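Local atomic coordinates of uncharacterized protein (Bacteroides uniformis, PDB entry 4Q53), a protein that is of unknown function but belongs to the DUF4783 family and adopts a cystatin-like fold of the NTF2 clan. Residues G7-G10 with A11-G15. Sequence-based numbering, arbitrary orientation.
Sequences GVIG and AFKEG
Val8 and Phe12, one helical turn apart, run alongside each other on the same face of the helix, Val8 CG1 resting 4.0 Å from Phe12 CD1. That methyl stands anti to the Val8 backbone N (chi1 169°), which sends it along the helix to the CD1–CE1 side of the ring. The same ring edge takes Val8 O nearly in its plane, 3.4 Å from Phe12 CD1. Beyond this pair, Phe12 meets the ring of Phe60 and packs edge-to-face with Phe52, while Leu20 of helix 17-20 touches both Val8 and Phe12. A leucine here, lacking the ring, would probably leave Phe52 and Phe60 without their aromatic partner and open a gap beside Val8 CG1. On the neighbouring flank the aliphatic part of Lys13 lies along Ile9, Lys13 CE 3.8 Å from Ile9 CG2. The lysine chain is extended as far as CE and turns only at its end (chi4 -73°), where NZ is hydrogen-bonded to Phe60 O on strand 57-67. Four backbone hydrogen bonds, each from an N-H to the carbonyl four residues earlier, join the two halves of the helix, from Ala11 N to Gly7 O at 3.0 Å through to the more bent Glu14 N to Gly10 O (139°). Past Glu14, Gly15 adopts positive phi and its N bonds back to Phe12 O at 3.1 Å. This last turn is a Schellman motif with glycine in the left-handed position, closing the N-terminal helix that packs against the curved sheet of the cystatin-like fold.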
loop_
_atom_site.group_PDB
_atom_site.type_symbol
_atom_site.label_atom_id
_atom_site.label_comp_id
_atom_site.label_asym_id
_atom_site.label_seq_id
_atom_site.Cartn_x
_atom_site.Cartn_y
_atom_site.Cartn_z
ATOM N N GLY A 7 -7.860 -3.958 6.783
ATOM C CA GLY A 7 -6.821 -4.957 6.599
ATOM C C GLY A 7 -5.555 -4.402 5.950
ATOM O O GLY A 7 -4.439 -4.788 6.304
ATOM N N VAL A 8 -5.723 -3.487 4.999
ATOM C CA VAL A 8 -4.577 -2.873 4.327
ATOM C C VAL A 8 -3.862 -1.946 5.300
ATOM O O VAL A 8 -2.642 -1.943 5.395
ATOM C CB VAL A 8 -5.036 -2.081 3.088
ATOM C CG1 VAL A 8 -3.924 -1.209 2.526
ATOM C CG2 VAL A 8 -5.546 -3.043 2.028
ATOM N N ILE A 9 -4.627 -1.156 6.033
ATOM C CA ILE A 9 -4.041 -0.267 7.013
ATOM C C ILE A 9 -3.246 -1.083 8.034
ATOM O O ILE A 9 -2.130 -0.714 8.413
ATOM C CB ILE A 9 -5.137 0.581 7.686
ATOM C CG1 ILE A 9 -5.732 1.533 6.648
ATOM C CG2 ILE A 9 -4.596 1.351 8.874
ATOM C CD1 ILE A 9 -6.991 2.231 7.116
ATOM N N GLY A 10 -3.825 -2.185 8.501
ATOM C CA GLY A 10 -3.147 -3.031 9.465
ATOM C C GLY A 10 -1.867 -3.625 8.904
ATOM O O GLY A 10 -0.856 -3.722 9.604
ATOM N N ALA A 11 -1.905 -4.038 7.644
ATOM C CA ALA A 11 -0.727 -4.598 7.002
ATOM C C ALA A 11 0.406 -3.586 6.944
ATOM O O ALA A 11 1.565 -3.931 7.172
ATOM C CB ALA A 11 -1.067 -5.089 5.615
ATOM N N PHE A 12 0.086 -2.335 6.614
ATOM C CA PHE A 12 1.095 -1.289 6.630
ATOM C C PHE A 12 1.589 -1.001 8.039
ATOM O O PHE A 12 2.784 -0.839 8.246
ATOM C CB PHE A 12 0.583 -0.009 5.972
ATOM C CG PHE A 12 0.812 0.033 4.487
ATOM C CD1 PHE A 12 -0.126 -0.465 3.624
ATOM C CD2 PHE A 12 1.986 0.557 3.967
ATOM C CE1 PHE A 12 0.088 -0.445 2.259
ATOM C CE2 PHE A 12 2.215 0.565 2.594
ATOM C CZ PHE A 12 1.264 0.075 1.743
ATOM N N LYS A 13 0.680 -0.951 9.012
ATOM C CA LYS A 13 1.077 -0.713 10.406
ATOM C C LYS A 13 2.090 -1.752 10.887
ATOM O O LYS A 13 2.997 -1.455 11.676
ATOM C CB LYS A 13 -0.139 -0.752 11.335
ATOM C CG LYS A 13 -0.981 0.513 11.282
ATOM C CD LYS A 13 -2.198 0.386 12.186
ATOM C CE LYS A 13 -2.983 1.678 12.289
ATOM N NZ LYS A 13 -2.292 2.719 13.108
ATOM N N GLU A 14 1.940 -2.973 10.391
ATOM C CA GLU A 14 2.776 -4.087 10.817
ATOM C C GLU A 14 3.925 -4.371 9.854
ATOM O O GLU A 14 4.739 -5.251 10.112
ATOM C CB GLU A 14 1.919 -5.340 10.946
ATOM C CG GLU A 14 0.720 -5.176 11.867
ATOM C CD GLU A 14 -0.278 -6.292 11.702
ATOM O OE1 GLU A 14 0.153 -7.438 11.457
ATOM O OE2 GLU A 14 -1.496 -6.028 11.783
ATOM N N GLY A 15 3.989 -3.655 8.735
ATOM C CA GLY A 15 5.039 -3.899 7.758
ATOM C C GLY A 15 4.996 -5.332 7.259
ATOM O O GLY A 15 6.034 -5.990 7.122
#